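Local coordinates for protein Myo-inositol phosphohydrolase (Mitsuokella multacida, PDB 4WU3) that probably removes phosphate groups from inositol phosphates such as phytate, as a phosphatase of the PTP-like family, and here holds inositol-(1,3,4,5)-tetrakisphosphate, at residues Glu156-Ala161 against Tyr595-Ala600; His512-Ala517 against Ala600-Lys605; Phe606-Gln611 against Ser623-Ala628. The protein carries 2 engineered substitutions. All blocks are in the same frame, centred on the assembly; numbering follows the deposited sequence.

Contact 1 (Glu156-Ala161 against Tyr595-Ala600). With 4IP (inositol-(1,3,4,5)-tetrakisphosphate), chain F.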
loop_
_atom_site.group_PDB
_atom_site.type_symbol
_atom_site.label_atom_id
_atom_site.label_comp_id
_atom_site.label_asym_id
_atom_site.label_seq_id
_atom_site.Cartn_x
_atom_site.Cartn_y
_atom_site.Cartn_z
ATOM N N GLU A 156 13.957 -21.538 5.795
ATOM C CA GLU A 156 15.321 -21.081 5.486
ATOM C C GLU A 156 16.395 -22.130 5.832
ATOM O O GLU A 156 17.312 -22.353 5.051
ATOM C CB GLU A 156 15.587 -19.777 6.252
ATOM C CG GLU A 156 16.964 -19.148 6.097
ATOM C CD GLU A 156 17.053 -17.800 6.824
ATOM O OE1 GLU A 156 17.135 -17.767 8.082
ATOM O OE2 GLU A 156 17.027 -16.756 6.128
ATOM N N LYS A 157 16.293 -22.762 6.998
ATOM C CA LYS A 157 17.237 -23.815 7.366
ATOM C C LYS A 157 17.187 -24.978 6.368
ATOM O O LYS A 157 18.236 -25.508 5.956
ATOM C CB LYS A 157 16.977 -24.308 8.793
ATOM C CG LYS A 157 17.409 -23.291 9.845
ATOM C CD LYS A 157 16.954 -23.626 11.261
ATOM C CE LYS A 157 17.333 -22.497 12.219
ATOM N NZ LYS A 157 16.817 -22.719 13.600
ATOM N N GLU A 158 15.968 -25.348 5.974
ATOM C CA GLU A 158 15.749 -26.413 4.996
ATOM C C GLU A 158 16.327 -26.069 3.626
ATOM O O GLU A 158 16.983 -26.894 2.984
ATOM C CB GLU A 158 14.246 -26.695 4.846
ATOM C CG GLU A 158 13.914 -27.618 3.688
ATOM C CD GLU A 158 12.430 -27.827 3.511
ATOM O OE1 GLU A 158 11.656 -26.916 3.859
ATOM O OE2 GLU A 158 12.040 -28.913 3.035
ATOM N N GLN A 159 16.057 -24.848 3.170
ATOM C CA GLN A 159 16.585 -24.378 1.888
ATOM C C GLN A 159 18.106 -24.490 1.855
ATOM O O GLN A 159 18.672 -25.012 0.900
ATOM C CB GLN A 159 16.138 -22.936 1.621
ATOM C CG GLN A 159 14.660 -22.830 1.262
ATOM C CD GLN A 159 14.099 -21.421 1.366
ATOM O OE1 GLN A 159 14.341 -20.708 2.328
ATOM N NE2 GLN A 159 13.321 -21.034 0.379
ATOM N N LEU A 160 18.742 -24.006 2.919
ATOM C CA LEU A 160 20.183 -24.064 3.085
ATOM C C LEU A 160 20.656 -25.516 3.214
ATOM O O LEU A 160 21.686 -25.906 2.646
ATOM C CB LEU A 160 20.589 -23.261 4.324
ATOM C CG LEU A 160 20.506 -21.744 4.140
ATOM C CD1 LEU A 160 20.464 -20.991 5.457
ATOM C CD2 LEU A 160 21.692 -21.278 3.312
ATOM N N ALA A 161 19.892 -26.314 3.959
ATOM C CA ALA A 161 20.238 -27.711 4.167
ATOM C C ALA A 161 20.327 -28.431 2.832
ATOM O O ALA A 161 21.160 -29.306 2.660
ATOM C CB ALA A 161 19.222 -28.394 5.075
ATOM N N TYR A 595 1.883 -25.036 5.455
ATOM C CA TYR A 595 1.629 -25.892 6.635
ATOM C C TYR A 595 1.582 -27.381 6.278
ATOM O O TYR A 595 2.057 -28.215 7.052
ATOM C CB TYR A 595 0.373 -25.442 7.391
ATOM C CG TYR A 595 0.503 -24.028 7.925
ATOM C CD1 TYR A 595 1.183 -23.764 9.110
ATOM C CD2 TYR A 595 -0.016 -22.957 7.219
ATOM C CE1 TYR A 595 1.322 -22.475 9.582
ATOM C CE2 TYR A 595 0.117 -21.663 7.681
ATOM C CZ TYR A 595 0.781 -21.420 8.860
ATOM O OH TYR A 595 0.903 -20.116 9.290
ATOM N N TYR A 596 1.034 -27.708 5.111
ATOM C CA TYR A 596 1.163 -29.056 4.556
ATOM C C TYR A 596 2.628 -29.394 4.310
ATOM O O TYR A 596 3.077 -30.502 4.588
ATOM C CB TYR A 596 0.438 -29.166 3.221
ATOM C CG TYR A 596 -1.069 -29.198 3.297
ATOM C CD1 TYR A 596 -1.726 -29.944 4.268
ATOM C CD2 TYR A 596 -1.842 -28.527 2.354
ATOM C CE1 TYR A 596 -3.112 -29.991 4.316
ATOM C CE2 TYR A 596 -3.229 -28.569 2.397
ATOM C CZ TYR A 596 -3.860 -29.297 3.381
ATOM O OH TYR A 596 -5.242 -29.346 3.419
ATOM N N HIS A 597 3.377 -28.435 3.777
ATOM C CA HIS A 597 4.780 -28.679 3.483
ATOM C C HIS A 597 5.542 -28.969 4.762
ATOM O O HIS A 597 6.388 -29.856 4.816
ATOM C CB HIS A 597 5.415 -27.482 2.791
ATOM C CG HIS A 597 6.907 -27.545 2.758
ATOM N ND1 HIS A 597 7.596 -28.389 1.912
ATOM C CD2 HIS A 597 7.842 -26.896 3.487
ATOM C CE1 HIS A 597 8.894 -28.245 2.111
ATOM N NE2 HIS A 597 9.070 -27.345 3.060
ATOM N N GLN A 598 5.246 -28.192 5.792
ATOM C CA GLN A 598 5.885 -28.365 7.076
ATOM C C GLN A 598 5.550 -29.761 7.631
ATOM O O GLN A 598 6.394 -30.417 8.240
ATOM C CB GLN A 598 5.425 -27.246 8.008
ATOM C CG GLN A 598 5.876 -27.341 9.449
ATOM C CD GLN A 598 5.624 -26.045 10.187
ATOM O OE1 GLN A 598 4.512 -25.513 10.172
ATOM N NE2 GLN A 598 6.661 -25.517 10.830
ATOM N N LYS A 599 4.331 -30.231 7.403
ATOM C CA LYS A 599 3.974 -31.564 7.876
ATOM C C LYS A 599 4.739 -32.634 7.114
ATOM O O LYS A 599 5.253 -33.583 7.697
ATOM C CB LYS A 599 2.476 -31.822 7.742
ATOM C CG LYS A 599 1.614 -31.105 8.765
ATOM C CD LYS A 599 0.155 -31.420 8.485
ATOM C CE LYS A 599 -0.783 -30.764 9.468
ATOM N NZ LYS A 599 -2.178 -30.946 8.984
ATOM N N ALA A 600 4.806 -32.479 5.801
ATOM C CA ALA A 600 5.503 -33.434 4.983
ATOM C C ALA A 600 6.945 -33.555 5.448
ATOM O O ALA A 600 7.481 -34.642 5.553
ATOM C CB ALA A 600 5.444 -33.004 3.530
HETATM C C1 4IP F . -8.816 -30.826 9.999
HETATM O O1 4IP F . -8.731 -32.093 10.651
HETATM C C2 4IP F . -10.192 -30.213 10.221
HETATM O O2 4IP F . -11.193 -31.125 9.789
HETATM C C3 4IP F . -10.365 -28.921 9.433
HETATM O O3 4IP F . -11.681 -28.404 9.643
HETATM C C4 4IP F . -10.125 -29.131 7.941
HETATM O O4 4IP F . -10.207 -27.866 7.273
HETATM C C5 4IP F . -8.749 -29.747 7.711
HETATM O O5 4IP F . -8.539 -29.998 6.319
HETATM C C6 4IP F . -8.574 -31.040 8.505
HETATM O O6 4IP F . -7.261 -31.570 8.307
HETATM P P1 4IP F . -8.375 -32.248 12.211
HETATM O O1P 4IP F . -6.919 -31.886 12.299
HETATM O O2P 4IP F . -8.693 -33.696 12.481
HETATM O O3P 4IP F . -9.315 -31.297 12.908
HETATM P P3 4IP F . -11.884 -26.909 10.216
HETATM O O4P 4IP F . -10.881 -26.083 9.445
HETATM O O5P 4IP F . -11.597 -27.042 11.694
HETATM O O6P 4IP F . -13.315 -26.568 9.885
HETATM P P4 4IP F . -11.141 -27.631 5.975
HETATM O O7P 4IP F . -12.487 -28.197 6.360
HETATM O O8P 4IP F . -11.135 -26.130 5.828
HETATM O O9P 4IP F . -10.423 -28.393 4.877
HETATM P P5 4IP F . -7.074 -29.776 5.675
HETATM O OPF 4IP F . -6.423 -28.686 6.513
HETATM O OPG 4IP F . -7.393 -29.369 4.251
HETATM O OPH 4IP F . -6.404 -31.125 5.808
#

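Contact 2 (His512-Ala517 against Ala600-Lys605). With 4IP (inositol-(1,3,4,5)-tetrakisphosphate), chain F.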
loop_
_atom_site.group_PDB
_atom_site.type_symbol
_atom_site.label_atom_id
_atom_site.label_comp_id
_atom_site.label_asym_id
_atom_site.label_seq_id
_atom_site.Cartn_x
_atom_site.Cartn_y
_atom_site.Cartn_z
ATOM N N HIS A 512 -4.851 -27.551 11.788
ATOM C CA HIS A 512 -4.203 -27.320 10.491
ATOM C C HIS A 512 -2.678 -27.447 10.484
ATOM O O HIS A 512 -2.084 -27.471 9.414
ATOM C CB HIS A 512 -4.585 -25.959 9.895
ATOM C CG HIS A 512 -6.056 -25.709 9.857
ATOM N ND1 HIS A 512 -6.904 -26.379 9.003
ATOM C CD2 HIS A 512 -6.835 -24.867 10.577
ATOM C CE1 HIS A 512 -8.144 -25.962 9.196
ATOM N NE2 HIS A 512 -8.130 -25.044 10.148
ATOM N N ILE A 513 -2.035 -27.501 11.647
ATOM C CA ILE A 513 -0.574 -27.410 11.681
ATOM C C ILE A 513 0.094 -28.621 12.306
ATOM O O ILE A 513 -0.521 -29.389 13.050
ATOM C CB ILE A 513 -0.067 -26.119 12.379
ATOM C CG1 ILE A 513 -0.091 -26.249 13.892
ATOM C CG2 ILE A 513 -0.895 -24.911 11.975
ATOM C CD1 ILE A 513 0.534 -25.050 14.595
ATOM N N TRP A 514 1.364 -28.798 11.968
ATOM C CA TRP A 514 2.141 -29.896 12.508
ATOM C C TRP A 514 2.202 -29.739 14.025
ATOM O O TRP A 514 2.528 -28.674 14.521
ATOM C CB TRP A 514 3.536 -29.899 11.898
ATOM C CG TRP A 514 4.426 -30.891 12.520
ATOM C CD1 TRP A 514 5.453 -30.639 13.372
ATOM C CD2 TRP A 514 4.364 -32.315 12.368
ATOM N NE1 TRP A 514 6.046 -31.816 13.755
ATOM C CE2 TRP A 514 5.393 -32.860 13.156
ATOM C CE3 TRP A 514 3.542 -33.176 11.638
ATOM C CZ2 TRP A 514 5.621 -34.224 13.243
ATOM C CZ3 TRP A 514 3.766 -34.527 11.721
ATOM C CH2 TRP A 514 4.804 -35.044 12.517
ATOM N N PRO A 515 1.856 -30.796 14.770
ATOM C CA PRO A 515 1.899 -30.691 16.223
ATOM C C PRO A 515 3.230 -30.115 16.726
ATOM O O PRO A 515 4.288 -30.481 16.232
ATOM C CB PRO A 515 1.720 -32.136 16.679
ATOM C CG PRO A 515 0.926 -32.766 15.589
ATOM C CD PRO A 515 1.415 -32.124 14.321
ATOM N N SER A 516 3.175 -29.213 17.699
ATOM C CA SER A 516 4.390 -28.591 18.214
ATOM C C SER A 516 5.276 -29.616 18.914
ATOM O O SER A 516 4.812 -30.668 19.353
ATOM C CB SER A 516 4.043 -27.458 19.176
ATOM O OG SER A 516 3.590 -27.978 20.413
ATOM N N ALA A 517 6.555 -29.296 19.018
ATOM C CA ALA A 517 7.508 -30.122 19.753
ATOM C C ALA A 517 6.997 -30.466 21.144
ATOM O O ALA A 517 7.037 -31.624 21.544
ATOM C CB ALA A 517 8.838 -29.397 19.871
ATOM N N ALA A 600 4.806 -32.479 5.801
ATOM C CA ALA A 600 5.503 -33.434 4.983
ATOM C C ALA A 600 6.945 -33.555 5.448
ATOM O O ALA A 600 7.481 -34.642 5.553
ATOM C CB ALA A 600 5.444 -33.004 3.530
ATOM N N HIS A 601 7.561 -32.421 5.740
ATOM C CA HIS A 601 8.955 -32.373 6.146
ATOM C C HIS A 601 9.140 -32.994 7.528
ATOM O O HIS A 601 10.009 -33.850 7.721
ATOM C CB HIS A 601 9.401 -30.913 6.177
ATOM C CG HIS A 601 10.877 -30.724 6.308
ATOM N ND1 HIS A 601 11.456 -30.141 7.411
ATOM C CD2 HIS A 601 11.890 -31.011 5.462
ATOM C CE1 HIS A 601 12.765 -30.088 7.245
ATOM N NE2 HIS A 601 13.053 -30.611 6.070
ATOM N N MET A 602 8.317 -32.565 8.484
ATOM C CA MET A 602 8.504 -32.936 9.874
ATOM C C MET A 602 8.132 -34.384 10.169
ATOM O O MET A 602 8.690 -34.973 11.096
ATOM C CB MET A 602 7.720 -31.996 10.801
ATOM C CG MET A 602 8.223 -30.555 10.815
ATOM S SD MET A 602 9.958 -30.376 11.290
ATOM C CE MET A 602 9.889 -30.748 13.033
ATOM N N ILE A 603 7.201 -34.964 9.412
ATOM C CA ILE A 603 6.833 -36.361 9.652
ATOM C C ILE A 603 7.992 -37.287 9.274
ATOM O O ILE A 603 8.199 -38.314 9.919
ATOM C CB ILE A 603 5.545 -36.782 8.921
ATOM C CG1 ILE A 603 5.076 -38.166 9.401
ATOM C CG2 ILE A 603 5.760 -36.818 7.418
ATOM C CD1 ILE A 603 4.760 -38.245 10.878
ATOM N N GLU A 604 8.752 -36.914 8.244
ATOM C CA GLU A 604 9.991 -37.613 7.911
ATOM C C GLU A 604 11.023 -37.473 9.010
ATOM O O GLU A 604 11.710 -38.443 9.351
ATOM C CB GLU A 604 10.613 -37.054 6.641
ATOM C CG GLU A 604 9.928 -37.497 5.374
ATOM C CD GLU A 604 10.667 -37.053 4.129
ATOM O OE1 GLU A 604 11.488 -36.113 4.217
ATOM O OE2 GLU A 604 10.424 -37.645 3.058
ATOM N N LYS A 605 11.174 -36.261 9.534
ATOM C CA LYS A 605 12.104 -36.058 10.629
ATOM C C LYS A 605 11.720 -36.980 11.774
ATOM O O LYS A 605 12.562 -37.702 12.321
ATOM C CB LYS A 605 12.142 -34.598 11.069
ATOM C CG LYS A 605 12.963 -33.730 10.126
ATOM C CD LYS A 605 13.385 -32.412 10.754
ATOM C CE LYS A 605 14.418 -31.713 9.880
ATOM N NZ LYS A 605 14.839 -30.389 10.422
HETATM C C1 4IP F . -8.816 -30.826 9.999
HETATM O O1 4IP F . -8.731 -32.093 10.651
HETATM C C2 4IP F . -10.192 -30.213 10.221
HETATM O O2 4IP F . -11.193 -31.125 9.789
HETATM C C3 4IP F . -10.365 -28.921 9.433
HETATM O O3 4IP F . -11.681 -28.404 9.643
HETATM C C4 4IP F . -10.125 -29.131 7.941
HETATM O O4 4IP F . -10.207 -27.866 7.273
HETATM C C5 4IP F . -8.749 -29.747 7.711
HETATM O O5 4IP F . -8.539 -29.998 6.319
HETATM C C6 4IP F . -8.574 -31.040 8.505
HETATM O O6 4IP F . -7.261 -31.570 8.307
HETATM P P1 4IP F . -8.375 -32.248 12.211
HETATM O O1P 4IP F . -6.919 -31.886 12.299
HETATM O O2P 4IP F . -8.693 -33.696 12.481
HETATM O O3P 4IP F . -9.315 -31.297 12.908
HETATM P P3 4IP F . -11.884 -26.909 10.216
HETATM O O4P 4IP F . -10.881 -26.083 9.445
HETATM O O5P 4IP F . -11.597 -27.042 11.694
HETATM O O6P 4IP F . -13.315 -26.568 9.885
HETATM P P4 4IP F . -11.141 -27.631 5.975
HETATM O O7P 4IP F . -12.487 -28.197 6.360
HETATM O O8P 4IP F . -11.135 -26.130 5.828
HETATM O O9P 4IP F . -10.423 -28.393 4.877
HETATM P P5 4IP F . -7.074 -29.776 5.675
HETATM O OPF 4IP F . -6.423 -28.686 6.513
HETATM O OPG 4IP F . -7.393 -29.369 4.251
HETATM O OPH 4IP F . -6.404 -31.125 5.808
#

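Contact 3 (Phe606-Gln611 against Ser623-Ala628)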
loop_
_atom_site.group_PDB
_atom_site.type_symbol
_atom_site.label_atom_id
_atom_site.label_comp_id
_atom_site.label_asym_id
_atom_site.label_seq_id
_atom_site.Cartn_x
_atom_site.Cartn_y
_atom_site.Cartn_z
ATOM N N PHE A 606 10.441 -36.997 12.117
ATOM C CA PHE A 606 10.011 -37.795 13.248
ATOM C C PHE A 606 10.296 -39.276 13.012
ATOM O O PHE A 606 10.619 -39.994 13.941
ATOM C CB PHE A 606 8.536 -37.578 13.558
ATOM C CG PHE A 606 8.086 -38.306 14.773
ATOM C CD1 PHE A 606 8.242 -37.737 16.019
ATOM C CD2 PHE A 606 7.542 -39.577 14.677
ATOM C CE1 PHE A 606 7.841 -38.408 17.144
ATOM C CE2 PHE A 606 7.139 -40.257 15.805
ATOM C CZ PHE A 606 7.290 -39.669 17.039
ATOM N N TYR A 607 10.180 -39.729 11.771
ATOM C CA TYR A 607 10.549 -41.098 11.432
ATOM C C TYR A 607 12.013 -41.351 11.781
ATOM O O TYR A 607 12.350 -42.375 12.393
ATOM C CB TYR A 607 10.312 -41.370 9.954
ATOM C CG TYR A 607 10.664 -42.775 9.546
ATOM C CD1 TYR A 607 9.753 -43.813 9.702
ATOM C CD2 TYR A 607 11.917 -43.073 9.031
ATOM C CE1 TYR A 607 10.073 -45.109 9.345
ATOM C CE2 TYR A 607 12.248 -44.365 8.666
ATOM C CZ TYR A 607 11.323 -45.380 8.826
ATOM O OH TYR A 607 11.656 -46.666 8.469
ATOM N N GLN A 608 12.881 -40.407 11.418
ATOM C CA GLN A 608 14.303 -40.524 11.743
ATOM C C GLN A 608 14.516 -40.572 13.256
ATOM O O GLN A 608 15.343 -41.342 13.762
ATOM C CB GLN A 608 15.117 -39.360 11.162
ATOM C CG GLN A 608 16.592 -39.447 11.542
ATOM C CD GLN A 608 17.452 -38.337 10.968
ATOM O OE1 GLN A 608 16.973 -37.474 10.240
ATOM N NE2 GLN A 608 18.739 -38.358 11.312
ATOM N N TYR A 609 13.789 -39.723 13.970
ATOM C CA TYR A 609 13.903 -39.665 15.414
ATOM C C TYR A 609 13.615 -41.040 16.016
ATOM O O TYR A 609 14.298 -41.486 16.933
ATOM C CB TYR A 609 12.945 -38.613 15.980
ATOM C CG TYR A 609 12.678 -38.764 17.459
ATOM C CD1 TYR A 609 13.624 -38.377 18.397
ATOM C CD2 TYR A 609 11.471 -39.284 17.922
ATOM C CE1 TYR A 609 13.386 -38.514 19.752
ATOM C CE2 TYR A 609 11.230 -39.417 19.279
ATOM C CZ TYR A 609 12.199 -39.034 20.185
ATOM O OH TYR A 609 11.988 -39.152 21.536
ATOM N N VAL A 610 12.590 -41.700 15.496
ATOM C CA VAL A 610 12.209 -43.010 15.981
ATOM C C VAL A 610 13.309 -44.019 15.667
ATOM O O VAL A 610 13.735 -44.780 16.529
ATOM C CB VAL A 610 10.884 -43.479 15.349
ATOM C CG1 VAL A 610 10.673 -44.955 15.612
ATOM C CG2 VAL A 610 9.718 -42.676 15.904
ATOM N N GLN A 611 13.764 -44.028 14.426
ATOM C CA GLN A 611 14.819 -44.953 14.032
ATOM C C GLN A 611 15.971 -44.926 15.032
ATOM O O GLN A 611 16.518 -45.971 15.371
ATOM C CB GLN A 611 15.337 -44.608 12.640
ATOM C CG GLN A 611 14.353 -44.921 11.526
ATOM C CD GLN A 611 13.978 -46.394 11.469
ATOM O OE1 GLN A 611 14.841 -47.259 11.381
ATOM N NE2 GLN A 611 12.693 -46.681 11.530
ATOM N N SER A 623 12.095 -32.916 21.530
ATOM C CA SER A 623 12.572 -31.539 21.600
ATOM C C SER A 623 14.097 -31.477 21.700
ATOM O O SER A 623 14.731 -30.704 20.989
ATOM C CB SER A 623 11.931 -30.815 22.783
ATOM O OG SER A 623 10.574 -30.524 22.491
ATOM N N GLN A 624 14.677 -32.280 22.587
ATOM C CA GLN A 624 16.133 -32.341 22.737
ATOM C C GLN A 624 16.791 -32.818 21.433
ATOM O O GLN A 624 17.783 -32.252 20.986
ATOM C CB GLN A 624 16.518 -33.255 23.910
ATOM C CG GLN A 624 16.107 -32.731 25.286
ATOM C CD GLN A 624 16.202 -33.792 26.374
ATOM O OE1 GLN A 624 16.462 -34.960 26.093
ATOM N NE2 GLN A 624 15.976 -33.389 27.626
ATOM N N TRP A 625 16.217 -33.845 20.815
ATOM C CA TRP A 625 16.727 -34.363 19.552
ATOM C C TRP A 625 16.723 -33.285 18.467
ATOM O O TRP A 625 17.719 -33.090 17.776
ATOM C CB TRP A 625 15.897 -35.565 19.098
ATOM C CG TRP A 625 16.447 -36.280 17.880
ATOM C CD1 TRP A 625 17.460 -37.199 17.860
ATOM C CD2 TRP A 625 16.010 -36.139 16.516
ATOM N NE1 TRP A 625 17.674 -37.642 16.571
ATOM C CE2 TRP A 625 16.803 -37.003 15.729
ATOM C CE3 TRP A 625 15.027 -35.365 15.887
ATOM C CZ2 TRP A 625 16.650 -37.107 14.347
ATOM C CZ3 TRP A 625 14.872 -35.469 14.514
ATOM C CH2 TRP A 625 15.677 -36.336 13.757
ATOM N N LEU A 626 15.602 -32.585 18.321
ATOM C CA LEU A 626 15.518 -31.482 17.370
ATOM C C LEU A 626 16.634 -30.486 17.630
ATOM O O LEU A 626 17.267 -29.995 16.701
ATOM C CB LEU A 626 14.175 -30.763 17.489
ATOM C CG LEU A 626 12.959 -31.444 16.868
ATOM C CD1 LEU A 626 11.721 -30.579 17.057
ATOM C CD2 LEU A 626 13.200 -31.730 15.399
ATOM N N ALA A 627 16.854 -30.181 18.905
ATOM C CA ALA A 627 17.857 -29.200 19.307
ATOM C C ALA A 627 19.239 -29.836 19.437
ATOM O O ALA A 627 19.786 -29.918 20.536
ATOM C CB ALA A 627 17.454 -28.547 20.627
ATOM N N ALA A 628 19.804 -30.277 18.319
ATOM C CA ALA A 628 21.121 -30.909 18.339
ATOM C C ALA A 628 21.688 -31.053 16.934
ATOM O O ALA A 628 20.980 -31.450 16.015
ATOM C CB ALA A 628 21.043 -32.269 19.015
#

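Contact 1 (Glu156-Ala161 against Tyr595-Ala600)
Glu158 (chi1 170°) and His597 both swing CG away from their backbone N, and their side chains meet from opposite directions. The Glu158 chain stays extended beyond CG and so spans the gap between segments 156-161 and 595-600, whose nearest CA atoms, those of Glu158 and Gln598, are 10.3 Å apart. The motif is a histidine-carboxylate hydrogen bond, joining the two PTP-like halves of the chain at their surface. His597 NE2 donates to Glu158 OE1 over 2.7 Å, and the bond is nearly straight (164°). The acceptor uses its syn lone pair, on the side of the second carboxylate oxygen. The other ring nitrogen, ND1, is bonded to Glu582, so the imidazole is held at two points and its rotation is fixed. With a carboxylate at each nitrogen, the ring is likely to be drawn toward the protonated form. Replacing Glu158 by an alanine is likely to leave His597 NE2 without its acceptor and the two segments without their hydrogen bond. The neighbouring Tyr596 points off the other side of the helix and belongs to the pocket of the bound tetrakisphosphate. The carboxylate and imidazole are nearly coplanar, and Glu158 OE1 lies only 4° out of the ring plane.

Contact 2 (His512-Ala517 against Ala600-Lys605)
The indole of Trp514 is packed on both faces. On one, Met602 CB stands 3.3 Å above the plane, with the backbone N of Ile603 further along the same side. On the opposite face lies CD of the next residue, Pro515. This is a CH-pi contact, by which a loop tryptophan of the PTP-like fold lies against helix 593-613. Met602 CB sits almost squarely over the five-membered ring, 3.4 Å from its centroid and 13° off the normal. The long benzo part of the indole reaches past Met602 to Ile603, whose side chain crosses it at about a right angle. There Ile603 CD1 comes to 3.6 Å from Trp514 CH2.

Met602 turns CG anti to its carbonyl carbon (chi1 -67°), and its chain then bends at both following torsions. This leaves the thioether above the five-membered ring and off to one side. SD is a looser Met-aromatic partner, 5.3 Å from the centroid of that ring and oblique to it. The contact across the two segments is thus apolar, and Trp514 and Ile603 are buried. Met553 of helix 545-558 also touches Trp514, and Met556 of that helix touches Ile603, so the loop is wedged between two helices.

The same loop carries a residue of the ligand pocket at one end and a helix start at the other. Ser516 is the N-cap of helix 517-529, with its OG bonded to the backbone N of Asn519. His512 presents its ring edge to the inositol phosphate, and the ring of Trp591 makes an edge-to-face pair with it. Trp514, held on the helix, lies two residues after this histidine. The hydrogen bond from His512 to the ligand is weak: His512 ND1 lies 3.4 Å from OPF of the tetrakisphosphate, though the N-H points almost straight at it (168°).

Contact 3 (Phe606-Gln611 against Ser623-Ala628)
Tyr609 turns its ring edge to the face of Trp625, an edge-to-face (T-shaped) aromatic pair. The tyrosine ring and the five-membered ring of the indole have centroids 5.3 Å apart, and their planes meet at 66°. The two side chains slide past each other in opposite directions. Tyr609 reaches the indole at two places. Its CD1 comes to 3.6 Å from Trp625 CG. Its CB lies over the six-membered ring, 3.8 Å from the centroid and almost straight above it, which makes a CH-pi contact. Gln608 takes the indole rim instead. Its chain is fully extended and crosses the tryptophan at about a right angle, with Gln608 CG 3.7 Å from Trp625 CZ2. The amide plane stands 80° from the ring plane, so the group meets the indole rim upright.

Trp625 has CG anti to its backbone N (chi1 -173°), which carries the indole from the last turn of helix 622-626 over to helix 593-613. The contact packs the short helix 622-626 across helix 593-613 near the C terminus. Trp622 packs edge-to-face on Tyr609 and Phe606 as well.

The polar ends are bonded beyond the two segments. Trp625 NE1 and Gln608 NE2 each bond to a carboxylate oxygen of Glu612, and Tyr609 OH bonds to the carbonyl of Thr620. Dispersion and weak CH-pi attraction therefore join the two segments directly, while Glu612 links Gln608 and Trp625 and probably limits how far the indole can turn.

Contact 1 opens first along the chain. Its helix 149-161, in the first PTP-like half, meets helix 593-613 more than 430 residues later, and so ties the two halves together. Contact 2 opens inside that span, at the loop after strand 503-509, and closes just beyond contact 1, so the two cross. They share Ala600, and Glu158 OE2 packs 3.2 Å from His601 CD2. Contact 3 follows in series and closes the short C-terminal loop, bringing helix 622-626 back. It touches contact 2, where Ala517 packs on Ser623 and Leu626. Helix 593-613 thus runs through all three, and contacts 1 and 2 both reach the ligand.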